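Local coordinates for protein dTDP-glucose 4,6-dehydratase (Klebsiella pneumoniae, PDB 5U4Q) that binds NAD and probably acts on a nucleotide sugar as an NAD-dependent epimerase/dehydratase of the extended short-chain dehydrogenase type, at residues 10-15 with 32-37; 38-43 with 190-195; 200-205 with 282-287. All coordinates share one frame; numbering follows the deposited sequence.

Interaction 1 of 3, residues 10-15 with 32-37; sequences GAAGFI and GIDNMN. With NAD (nicotinamide-adenine-dinucleotide), chain C.
The turn 10-13 and the end of strand 29-34 are joined first by backbone hydrogen bonds. Ile33 O accepts from Ala11 N at 3.1 Å, from above its carbonyl plane, and from Gly10 N in a weak, bent bond (124°). Asp34 carries the side-chain bonds. With CG anti to the backbone N (chi1 -159°), its carboxylate reaches between the turn and the adenosine ribose and takes one ribose hydroxyl on each oxygen: NAD O2B gives to Asp34 OD1 at 2.5 Å and NAD O3B to Asp34 OD2 at 2.7 Å. Protein N-H groups fix the same carboxylate. Ala12 N meets Asp34 OD2 from above the carboxylate plane at 3.1 Å, and Met36 N binds the anti lone pair of Asp34 OD1 in an Asx turn, so the group is held against rotation. Apolar contacts flank these bonds: Ala12 CB touches the selenium of the bent selenomethionine Met36 at 3.5 Å, and Ala11 CB lies on Gly32 CA. At the start of helix 14-25 the pyrophosphate is gripped by nearly straight bonds, Phe14 N to NAD O1A at 3.0 Å and Ile15 N to NAD O1N at 2.8 Å; Gly13, with no side chain, lets NAD O5B come close to the turn. This is the dinucleotide-binding beta-alpha-beta unit of the Rossmann fold, with the glycine-rich GxxGxxG motif and, closing the second strand, the acidic residue characteristic of NAD binding.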
loop_
_atom_site.group_PDB
_atom_site.type_symbol
_atom_site.label_atom_id
_atom_site.label_comp_id
_atom_site.label_asym_id
_atom_site.label_seq_id
_atom_site.Cartn_x
_atom_site.Cartn_y
_atom_site.Cartn_z
ATOM N N GLY A 10 6.975 0.659 -18.568
ATOM C CA GLY A 10 6.256 -0.515 -19.070
ATOM C C GLY A 10 6.035 -0.376 -20.563
ATOM O O GLY A 10 5.092 -0.947 -21.111
ATOM N N ALA A 11 6.921 0.352 -21.242
ATOM C CA ALA A 11 6.765 0.671 -22.662
ATOM C C ALA A 11 6.830 -0.501 -23.619
ATOM O O ALA A 11 6.350 -0.370 -24.749
ATOM C CB ALA A 11 7.823 1.703 -23.061
ATOM N N ALA A 12 7.393 -1.631 -23.190
ATOM C CA ALA A 12 7.400 -2.848 -24.031
ATOM C C ALA A 12 6.182 -3.717 -23.762
ATOM O O ALA A 12 6.001 -4.744 -24.443
ATOM C CB ALA A 12 8.659 -3.660 -23.819
ATOM N N GLY A 13 5.376 -3.309 -22.783
ATOM C CA GLY A 13 4.146 -4.011 -22.444
ATOM C C GLY A 13 2.992 -3.545 -23.282
ATOM O O GLY A 13 3.111 -2.672 -24.093
ATOM N N PHE A 14 1.832 -4.165 -23.065
ATOM C CA PHE A 14 0.640 -3.897 -23.850
ATOM C C PHE A 14 0.193 -2.453 -23.866
ATOM O O PHE A 14 0.208 -1.791 -24.895
ATOM C CB PHE A 14 -0.484 -4.822 -23.340
ATOM C CG PHE A 14 -1.851 -4.601 -23.956
ATOM C CD1 PHE A 14 -2.033 -4.199 -25.259
ATOM C CD2 PHE A 14 -2.986 -4.946 -23.211
ATOM C CE1 PHE A 14 -3.311 -4.070 -25.800
ATOM C CE2 PHE A 14 -4.255 -4.821 -23.740
ATOM C CZ PHE A 14 -4.419 -4.381 -25.028
ATOM N N ILE A 15 -0.220 -1.952 -22.712
ATOM C CA ILE A 15 -0.761 -0.609 -22.663
ATOM C C ILE A 15 0.350 0.423 -22.932
ATOM O O ILE A 15 0.147 1.341 -23.707
ATOM C CB ILE A 15 -1.512 -0.350 -21.337
ATOM C CG1 ILE A 15 -2.644 -1.373 -21.198
ATOM C CG2 ILE A 15 -2.061 1.064 -21.301
ATOM C CD1 ILE A 15 -3.416 -1.246 -19.918
ATOM N N GLY A 32 11.014 5.391 -23.180
ATOM C CA GLY A 32 10.332 4.187 -22.700
ATOM C C GLY A 32 11.299 3.372 -21.874
ATOM O O GLY A 32 12.481 3.266 -22.226
ATOM N N ILE A 33 10.831 2.835 -20.738
ATOM C CA ILE A 33 11.625 1.904 -19.962
ATOM C C ILE A 33 10.830 0.629 -19.704
ATOM O O ILE A 33 9.594 0.661 -19.669
ATOM C CB ILE A 33 12.149 2.507 -18.642
ATOM C CG1 ILE A 33 11.025 2.804 -17.646
ATOM C CG2 ILE A 33 12.962 3.759 -18.922
ATOM C CD1 ILE A 33 11.517 3.168 -16.259
ATOM N N ASP A 34 11.540 -0.492 -19.557
ATOM C CA ASP A 34 10.934 -1.769 -19.273
ATOM C C ASP A 34 12.074 -2.677 -18.857
ATOM O O ASP A 34 13.178 -2.506 -19.339
ATOM C CB ASP A 34 10.247 -2.276 -20.541
ATOM C CG ASP A 34 9.182 -3.303 -20.255
ATOM O OD1 ASP A 34 9.530 -4.423 -19.790
ATOM O OD2 ASP A 34 7.990 -2.979 -20.513
ATOM N N ASN A 35 11.802 -3.632 -17.985
ATOM C CA ASN A 35 12.848 -4.596 -17.621
ATOM C C ASN A 35 12.825 -5.864 -18.456
ATOM O O ASN A 35 13.636 -6.769 -18.212
ATOM C CB ASN A 35 12.832 -4.898 -16.120
ATOM C CG ASN A 35 11.657 -5.743 -15.673
ATOM O OD1 ASN A 35 10.746 -6.048 -16.446
ATOM N ND2 ASN A 35 11.688 -6.147 -14.407
HETATM N N MSE A 36 11.901 -5.947 -19.418
HETATM C CA MSE A 36 11.813 -7.087 -20.347
HETATM C C MSE A 36 11.695 -8.380 -19.593
HETATM O O MSE A 36 12.300 -9.379 -19.972
HETATM C CB MSE A 36 13.024 -7.106 -21.301
HETATM C CG MSE A 36 13.258 -5.765 -21.991
HETATM SE SE MSE A 36 11.713 -5.193 -23.065
HETATM C CE MSE A 36 11.903 -6.390 -24.598
ATOM N N ASN A 37 10.910 -8.396 -18.518
ATOM C CA ASN A 37 10.807 -9.633 -17.725
ATOM C C ASN A 37 10.062 -10.710 -18.497
ATOM O O ASN A 37 9.341 -10.422 -19.463
ATOM C CB ASN A 37 10.211 -9.404 -16.334
ATOM C CG ASN A 37 8.714 -9.120 -16.357
ATOM O OD1 ASN A 37 7.943 -9.860 -16.963
ATOM N ND2 ASN A 37 8.289 -8.059 -15.679
HETATM P PA NAD C . 2.075 -5.788 -19.372
HETATM O O1A NAD C . 1.866 -6.098 -20.804
HETATM O O2A NAD C . 2.584 -6.848 -18.416
HETATM O O5B NAD C . 3.027 -4.483 -19.299
HETATM C C5B NAD C . 3.735 -4.064 -18.138
HETATM C C4B NAD C . 5.203 -3.933 -18.507
HETATM O O4B NAD C . 5.858 -3.569 -17.278
HETATM C C3B NAD C . 5.827 -5.228 -19.009
HETATM O O3B NAD C . 6.343 -5.159 -20.347
HETATM C C2B NAD C . 6.898 -5.517 -17.957
HETATM O O2B NAD C . 8.102 -6.083 -18.512
HETATM C C1B NAD C . 7.125 -4.177 -17.261
HETATM N N9A NAD C . 7.609 -4.308 -15.876
HETATM C C8A NAD C . 7.076 -5.072 -14.895
HETATM N N7A NAD C . 7.797 -4.962 -13.777
HETATM C C5A NAD C . 8.795 -4.101 -14.029
HETATM C C6A NAD C . 9.948 -3.579 -13.266
HETATM N N6A NAD C . 10.165 -3.917 -12.002
HETATM N N1A NAD C . 10.751 -2.733 -13.912
HETATM C C2A NAD C . 10.576 -2.370 -15.191
HETATM N N3A NAD C . 9.565 -2.828 -15.957
HETATM C C4A NAD C . 8.668 -3.689 -15.406
HETATM O O3 NAD C . 0.718 -5.269 -18.673
HETATM P PN NAD C . -0.294 -4.110 -19.146
HETATM O O1N NAD C . 0.231 -3.307 -20.262
HETATM O O2N NAD C . -1.651 -4.811 -19.202
HETATM O O5D NAD C . -0.297 -3.247 -17.806
HETATM C C5D NAD C . 0.032 -1.863 -17.715
HETATM C C4D NAD C . -0.471 -1.390 -16.361
HETATM O O4D NAD C . -1.917 -1.360 -16.363
HETATM C C3D NAD C . -0.082 -2.204 -15.132
HETATM O O3D NAD C . 0.211 -1.287 -14.075
HETATM C C2D NAD C . -1.331 -2.967 -14.761
HETATM O O2D NAD C . -1.438 -3.242 -13.348
HETATM C C1D NAD C . -2.434 -2.036 -15.223
HETATM N N1N NAD C . -3.665 -2.757 -15.600
HETATM C C2N NAD C . -3.824 -3.368 -16.796
HETATM C C3N NAD C . -5.012 -4.043 -17.123
HETATM C C7N NAD C . -5.266 -4.760 -18.455
HETATM O O7N NAD C . -6.404 -5.182 -18.713
HETATM N N7N NAD C . -4.301 -4.999 -19.358
HETATM C C4N NAD C . -6.017 -4.108 -16.183
HETATM C C5N NAD C . -5.836 -3.489 -14.954
HETATM C C6N NAD C . -4.644 -2.834 -14.665
#

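Interaction 2 of 3, residues 38-43 with 190-195; sequences DYYDVS and RPDMAL. With NAD (nicotinamide-adenine-dinucleotide), chain C.
Polar bonding centres on the carboxylate of Asp192, which Arg190 grips side-on from within the turn 190-193. Arg190 NE binds the syn lone pair of Asp192 OD1 at 3.1 Å, and Arg190 NH2 the syn lone pair of Asp192 OD2. Tyr39, CG anti to its backbone N (chi1 170°), adds the bond that crosses between the segments: its OH gives to Asp192 OD2 at 2.7 Å, from above the carboxylate plane, with ring and carboxylate 78° apart. Asp192 OD2 thus takes two donors, and the guanidinium is held in place for the cofactor. Arg190 NH1 reaches NAD O2N at 3.0 Å, while Arg190 NH2 also gives to Ala89 O. From the other segment Tyr40 OH donates to NAD O1A at 2.5 Å, so the two segments hold one phosphate each; the positive guanidinium probably offsets part of the pyrophosphate charge. Apolar packing lies beside this network. Pro191 CD sits over one face of the Tyr40 ring, 3.9 Å from its centroid, a CH-pi contact, and Arg190 CB approaches Tyr40 CE2 at 3.9 Å. Asp41 caps helix 42-50 by accepting from Ser43 N. The contact bridges the loop leading into this helix, whose Lys45 makes a cation-pi contact with Tyr40, and the turn leading to helix 194-203; just beyond it Ala194 and Leu195 pack on strand 176-185, and Leu195 also reaches helices 271-282 and 320-334.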
loop_
_atom_site.group_PDB
_atom_site.type_symbol
_atom_site.label_atom_id
_atom_site.label_comp_id
_atom_site.label_asym_id
_atom_site.label_seq_id
_atom_site.Cartn_x
_atom_site.Cartn_y
_atom_site.Cartn_z
ATOM N N ASP A 38 10.238 -11.959 -18.065
ATOM C CA ASP A 38 9.627 -13.080 -18.762
ATOM C C ASP A 38 8.280 -13.564 -18.220
ATOM O O ASP A 38 7.940 -14.735 -18.398
ATOM C CB ASP A 38 10.641 -14.248 -18.902
ATOM C CG ASP A 38 11.045 -14.862 -17.582
ATOM O OD1 ASP A 38 10.521 -14.470 -16.515
ATOM O OD2 ASP A 38 11.912 -15.780 -17.626
ATOM N N TYR A 39 7.507 -12.688 -17.576
ATOM C CA TYR A 39 6.181 -13.087 -17.083
ATOM C C TYR A 39 5.379 -13.692 -18.242
ATOM O O TYR A 39 4.594 -14.635 -18.055
ATOM C CB TYR A 39 5.445 -11.916 -16.423
ATOM C CG TYR A 39 3.995 -12.235 -16.123
ATOM C CD1 TYR A 39 3.637 -13.037 -15.039
ATOM C CD2 TYR A 39 2.990 -11.758 -16.941
ATOM C CE1 TYR A 39 2.306 -13.340 -14.781
ATOM C CE2 TYR A 39 1.660 -12.051 -16.695
ATOM C CZ TYR A 39 1.317 -12.843 -15.617
ATOM O OH TYR A 39 -0.015 -13.130 -15.376
ATOM N N TYR A 40 5.582 -13.146 -19.433
ATOM C CA TYR A 40 5.027 -13.734 -20.664
ATOM C C TYR A 40 6.101 -13.516 -21.718
ATOM O O TYR A 40 7.089 -12.817 -21.449
ATOM C CB TYR A 40 3.630 -13.210 -21.075
ATOM C CG TYR A 40 3.519 -11.734 -21.399
ATOM C CD1 TYR A 40 3.972 -11.232 -22.618
ATOM C CD2 TYR A 40 2.929 -10.855 -20.514
ATOM C CE1 TYR A 40 3.850 -9.888 -22.934
ATOM C CE2 TYR A 40 2.809 -9.507 -20.818
ATOM C CZ TYR A 40 3.269 -9.032 -22.041
ATOM O OH TYR A 40 3.141 -7.674 -22.342
ATOM N N ASP A 41 5.889 -14.081 -22.905
ATOM C CA ASP A 41 6.875 -14.115 -23.994
ATOM C C ASP A 41 7.652 -12.809 -24.234
ATOM O O ASP A 41 7.079 -11.801 -24.696
ATOM C CB ASP A 41 6.175 -14.544 -25.294
ATOM C CG ASP A 41 7.131 -15.038 -26.348
ATOM O OD1 ASP A 41 8.364 -14.835 -26.227
ATOM O OD2 ASP A 41 6.639 -15.661 -27.320
ATOM N N VAL A 42 8.953 -12.826 -23.923
ATOM C CA VAL A 42 9.801 -11.658 -24.152
ATOM C C VAL A 42 9.892 -11.280 -25.647
ATOM O O VAL A 42 10.068 -10.107 -25.985
ATOM C CB VAL A 42 11.206 -11.843 -23.525
ATOM C CG1 VAL A 42 12.112 -10.661 -23.862
ATOM C CG2 VAL A 42 11.083 -12.013 -22.014
ATOM N N SER A 43 9.728 -12.253 -26.553
ATOM C CA SER A 43 9.761 -11.943 -27.975
ATOM C C SER A 43 8.618 -11.012 -28.373
ATOM O O SER A 43 8.746 -10.234 -29.302
ATOM C CB SER A 43 9.741 -13.200 -28.854
ATOM O OG SER A 43 8.597 -14.009 -28.606
ATOM N N ARG A 190 -1.938 -8.840 -24.047
ATOM C CA ARG A 190 -1.142 -9.771 -23.260
ATOM C C ARG A 190 -1.739 -11.186 -23.304
ATOM O O ARG A 190 -2.973 -11.360 -23.190
ATOM C CB ARG A 190 -0.903 -9.238 -21.863
ATOM C CG ARG A 190 -2.121 -8.681 -21.222
ATOM C CD ARG A 190 -1.772 -7.866 -20.013
ATOM N NE ARG A 190 -1.239 -8.698 -18.953
ATOM C CZ ARG A 190 -1.134 -8.300 -17.686
ATOM N NH1 ARG A 190 -1.541 -7.081 -17.308
ATOM N NH2 ARG A 190 -0.645 -9.138 -16.785
ATOM N N PRO A 191 -0.881 -12.213 -23.491
ATOM C CA PRO A 191 -1.385 -13.581 -23.671
ATOM C C PRO A 191 -2.166 -14.186 -22.512
ATOM O O PRO A 191 -2.916 -15.148 -22.731
ATOM C CB PRO A 191 -0.128 -14.419 -23.947
ATOM C CG PRO A 191 1.033 -13.532 -23.691
ATOM C CD PRO A 191 0.578 -12.112 -23.714
ATOM N N ASP A 192 -1.973 -13.649 -21.313
ATOM C CA ASP A 192 -2.626 -14.157 -20.106
ATOM C C ASP A 192 -3.960 -13.511 -19.776
ATOM O O ASP A 192 -4.551 -13.830 -18.740
ATOM C CB ASP A 192 -1.693 -13.975 -18.881
ATOM C CG ASP A 192 -1.401 -12.512 -18.584
ATOM O OD1 ASP A 192 -1.190 -11.754 -19.561
ATOM O OD2 ASP A 192 -1.404 -12.109 -17.394
HETATM N N MSE A 193 -4.451 -12.620 -20.643
HETATM C CA MSE A 193 -5.703 -11.928 -20.363
HETATM C C MSE A 193 -6.579 -11.701 -21.555
HETATM O O MSE A 193 -6.134 -11.760 -22.705
HETATM C CB MSE A 193 -5.407 -10.526 -19.811
HETATM C CG MSE A 193 -4.478 -10.557 -18.615
HETATM SE SE MSE A 193 -4.517 -8.868 -17.605
HETATM C CE MSE A 193 -3.776 -9.588 -15.933
ATOM N N ALA A 194 -7.855 -11.451 -21.261
ATOM C CA ALA A 194 -8.844 -10.997 -22.255
ATOM C C ALA A 194 -8.981 -11.832 -23.513
ATOM O O ALA A 194 -8.965 -13.054 -23.423
ATOM C CB ALA A 194 -8.552 -9.539 -22.573
ATOM N N LEU A 195 -9.116 -11.204 -24.692
ATOM C CA LEU A 195 -9.334 -11.980 -25.899
ATOM C C LEU A 195 -8.159 -12.861 -26.270
ATOM O O LEU A 195 -8.316 -13.949 -26.804
ATOM C CB LEU A 195 -9.645 -11.094 -27.079
ATOM C CG LEU A 195 -10.878 -10.232 -27.020
ATOM C CD1 LEU A 195 -11.069 -9.626 -28.394
ATOM C CD2 LEU A 195 -12.091 -11.082 -26.632
HETATM P PA NAD C . 2.075 -5.788 -19.372
HETATM O O1A NAD C . 1.866 -6.098 -20.804
HETATM O O2A NAD C . 2.584 -6.848 -18.416
HETATM O O5B NAD C . 3.027 -4.483 -19.299
HETATM C C5B NAD C . 3.735 -4.064 -18.138
HETATM C C4B NAD C . 5.203 -3.933 -18.507
HETATM O O4B NAD C . 5.858 -3.569 -17.278
HETATM C C3B NAD C . 5.827 -5.228 -19.009
HETATM O O3B NAD C . 6.343 -5.159 -20.347
HETATM C C2B NAD C . 6.898 -5.517 -17.957
HETATM O O2B NAD C . 8.102 -6.083 -18.512
HETATM C C1B NAD C . 7.125 -4.177 -17.261
HETATM N N9A NAD C . 7.609 -4.308 -15.876
HETATM C C8A NAD C . 7.076 -5.072 -14.895
HETATM N N7A NAD C . 7.797 -4.962 -13.777
HETATM C C5A NAD C . 8.795 -4.101 -14.029
HETATM C C6A NAD C . 9.948 -3.579 -13.266
HETATM N N6A NAD C . 10.165 -3.917 -12.002
HETATM N N1A NAD C . 10.751 -2.733 -13.912
HETATM C C2A NAD C . 10.576 -2.370 -15.191
HETATM N N3A NAD C . 9.565 -2.828 -15.957
HETATM C C4A NAD C . 8.668 -3.689 -15.406
HETATM O O3 NAD C . 0.718 -5.269 -18.673
HETATM P PN NAD C . -0.294 -4.110 -19.146
HETATM O O1N NAD C . 0.231 -3.307 -20.262
HETATM O O2N NAD C . -1.651 -4.811 -19.202
HETATM O O5D NAD C . -0.297 -3.247 -17.806
HETATM C C5D NAD C . 0.032 -1.863 -17.715
HETATM C C4D NAD C . -0.471 -1.390 -16.361
HETATM O O4D NAD C . -1.917 -1.360 -16.363
HETATM C C3D NAD C . -0.082 -2.204 -15.132
HETATM O O3D NAD C . 0.211 -1.287 -14.075
HETATM C C2D NAD C . -1.331 -2.967 -14.761
HETATM O O2D NAD C . -1.438 -3.242 -13.348
HETATM C C1D NAD C . -2.434 -2.036 -15.223
HETATM N N1N NAD C . -3.665 -2.757 -15.600
HETATM C C2N NAD C . -3.824 -3.368 -16.796
HETATM C C3N NAD C . -5.012 -4.043 -17.123
HETATM C C7N NAD C . -5.266 -4.760 -18.455
HETATM O O7N NAD C . -6.404 -5.182 -18.713
HETATM N N7N NAD C . -4.301 -4.999 -19.358
HETATM C C4N NAD C . -6.017 -4.108 -16.183
HETATM C C5N NAD C . -5.836 -3.489 -14.954
HETATM C C6N NAD C . -4.644 -2.834 -14.665
#

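Interaction 3 of 3, residues 200-205 with 282-287; sequences KAMLEG and LGMEAQ
Met202, a selenomethionine, leaves the helix with CG anti to its carbonyl carbon (chi1 -78°), runs extended through chi2 and bends at chi3 (73°), which brings its methyl group in among the side chains of 282-287. Met284, also selenomethionine, has CG in the crowded position between its backbone N and carbonyl carbon (chi1 69°) and bends at chi3 the other way, so the two chains slide past each other in opposite directions. Met202 CE lies 3.6 Å from Met284 CG and 3.8 Å from Leu282 CD1. Nearer the helix, Met202 CG rests on Ala286 CB at 3.6 Å. The returning end of Met284 puts its CE 3.2 Å from Met202 O, while its selenium meets the tip of Leu203, CD2, at 3.9 Å, the two side chains crossing at about a right angle. The side chains thus meet by apolar packing alone, with the methyl of Met284 also lying against a backbone carbonyl. Helix 194-203 ends here in a Schellman motif at Gly205, and Gly283, with positive phi, lets the chain leave helix 271-282. The arrangement is a helix C-terminus packed against a helix-to-strand connection, next to the small parallel sheet of 208-211 and 288-291, outside the NAD-binding Rossmann sheet.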
loop_
_atom_site.group_PDB
_atom_site.type_symbol
_atom_site.label_atom_id
_atom_site.label_comp_id
_atom_site.label_asym_id
_atom_site.label_seq_id
_atom_site.Cartn_x
_atom_site.Cartn_y
_atom_site.Cartn_z
ATOM N N LYS A 200 -5.820 -18.029 -27.486
ATOM C CA LYS A 200 -4.761 -18.997 -27.240
ATOM C C LYS A 200 -5.385 -20.327 -26.814
ATOM O O LYS A 200 -5.065 -21.377 -27.371
ATOM C CB LYS A 200 -3.807 -18.475 -26.163
ATOM C CG LYS A 200 -2.531 -19.286 -26.002
ATOM C CD LYS A 200 -1.559 -18.615 -25.038
ATOM C CE LYS A 200 -0.260 -19.397 -24.916
ATOM N NZ LYS A 200 0.647 -18.802 -23.902
ATOM N N ALA A 201 -6.300 -20.259 -25.851
ATOM C CA ALA A 201 -6.984 -21.458 -25.323
ATOM C C ALA A 201 -7.711 -22.195 -26.452
ATOM O O ALA A 201 -7.566 -23.419 -26.601
ATOM C CB ALA A 201 -7.956 -21.069 -24.216
HETATM N N MSE A 202 -8.445 -21.443 -27.266
HETATM C CA MSE A 202 -9.170 -22.004 -28.418
HETATM C C MSE A 202 -8.285 -22.680 -29.414
HETATM O O MSE A 202 -8.564 -23.821 -29.815
HETATM C CB MSE A 202 -9.948 -20.930 -29.163
HETATM C CG MSE A 202 -11.207 -20.636 -28.389
HETATM SE SE MSE A 202 -12.058 -19.032 -29.120
HETATM C CE MSE A 202 -12.738 -19.795 -30.760
ATOM N N LEU A 203 -7.206 -22.015 -29.821
ATOM C CA LEU A 203 -6.294 -22.579 -30.827
ATOM C C LEU A 203 -5.457 -23.750 -30.288
ATOM O O LEU A 203 -4.963 -24.556 -31.071
ATOM C CB LEU A 203 -5.414 -21.484 -31.448
ATOM C CG LEU A 203 -6.188 -20.447 -32.276
ATOM C CD1 LEU A 203 -5.353 -19.197 -32.524
ATOM C CD2 LEU A 203 -6.679 -21.026 -33.598
ATOM N N GLU A 204 -5.318 -23.845 -28.966
ATOM C CA GLU A 204 -4.618 -24.970 -28.318
ATOM C C GLU A 204 -5.591 -26.078 -27.852
ATOM O O GLU A 204 -5.167 -27.048 -27.224
ATOM C CB GLU A 204 -3.808 -24.474 -27.115
ATOM C CG GLU A 204 -2.640 -23.559 -27.459
ATOM C CD GLU A 204 -2.033 -22.890 -26.231
ATOM O OE1 GLU A 204 -2.565 -23.068 -25.108
ATOM O OE2 GLU A 204 -1.024 -22.167 -26.386
ATOM N N GLY A 205 -6.887 -25.922 -28.140
ATOM C CA GLY A 205 -7.906 -26.909 -27.749
ATOM C C GLY A 205 -8.169 -27.003 -26.249
ATOM O O GLY A 205 -8.683 -28.021 -25.767
ATOM N N LEU A 282 -12.567 -16.777 -35.816
ATOM C CA LEU A 282 -11.568 -17.851 -35.931
ATOM C C LEU A 282 -12.086 -19.079 -36.662
ATOM O O LEU A 282 -11.299 -19.992 -36.972
ATOM C CB LEU A 282 -11.058 -18.243 -34.539
ATOM C CG LEU A 282 -10.311 -17.130 -33.796
ATOM C CD1 LEU A 282 -10.074 -17.525 -32.355
ATOM C CD2 LEU A 282 -8.992 -16.799 -34.489
ATOM N N GLY A 283 -13.395 -19.110 -36.919
ATOM C CA GLY A 283 -14.026 -20.207 -37.657
ATOM C C GLY A 283 -14.070 -21.532 -36.930
ATOM O O GLY A 283 -14.096 -22.588 -37.569
HETATM N N MSE A 284 -14.085 -21.485 -35.600
HETATM C CA MSE A 284 -14.137 -22.695 -34.790
HETATM C C MSE A 284 -14.955 -22.492 -33.547
HETATM O O MSE A 284 -15.316 -21.364 -33.213
HETATM C CB MSE A 284 -12.722 -23.100 -34.427
HETATM C CG MSE A 284 -12.071 -22.121 -33.450
HETATM SE SE MSE A 284 -10.202 -22.653 -33.204
HETATM C CE MSE A 284 -10.502 -24.346 -32.244
ATOM N N GLU A 285 -15.248 -23.588 -32.852
ATOM C CA GLU A 285 -16.039 -23.548 -31.628
ATOM C C GLU A 285 -15.140 -23.815 -30.422
ATOM O O GLU A 285 -14.350 -24.756 -30.425
ATOM C CB GLU A 285 -17.186 -24.561 -31.720
ATOM C CG GLU A 285 -18.150 -24.249 -32.858
ATOM C CD GLU A 285 -19.251 -25.281 -33.028
ATOM O OE1 GLU A 285 -19.072 -26.437 -32.583
ATOM O OE2 GLU A 285 -20.295 -24.934 -33.627
ATOM N N ALA A 286 -15.265 -22.971 -29.400
ATOM C CA ALA A 286 -14.458 -23.078 -28.196
ATOM C C ALA A 286 -14.985 -24.180 -27.281
ATOM O O ALA A 286 -16.199 -24.384 -27.186
ATOM C CB ALA A 286 -14.465 -21.757 -27.444
ATOM N N GLN A 287 -14.059 -24.889 -26.630
ATOM C CA GLN A 287 -14.388 -25.881 -25.611
ATOM C C GLN A 287 -14.696 -25.102 -24.346
ATOM O O GLN A 287 -13.920 -24.226 -23.957
ATOM C CB GLN A 287 -13.196 -26.805 -25.345
ATOM C CG GLN A 287 -12.826 -27.701 -26.516
ATOM C CD GLN A 287 -13.754 -28.886 -26.655
ATOM O OE1 GLN A 287 -14.431 -29.043 -27.673
ATOM N NE2 GLN A 287 -13.806 -29.723 -25.622
#

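In the fold
Interactions 1 and 2 follow each other along the chain and touch where Gly13 CA meets Tyr40 OH and Asn37 O meets Val42 CG2, and both hold the same NAD. Interaction 1 is buried within the Rossmann unit and relies on backbone amides and one carboxylate; interaction 2, partly buried, joins segments far apart in sequence through a salt bridge, a tyrosine hydroxyl and ring packing. Interaction 3, partly buried and nearer the surface, has its centre about 27 Å from the chain centre, touches no cofactor and is held by apolar side chains. Helix 194-203 links the last two: the turn leading into it carries interaction 2 and its end interaction 3, their centres about 17 Å apart.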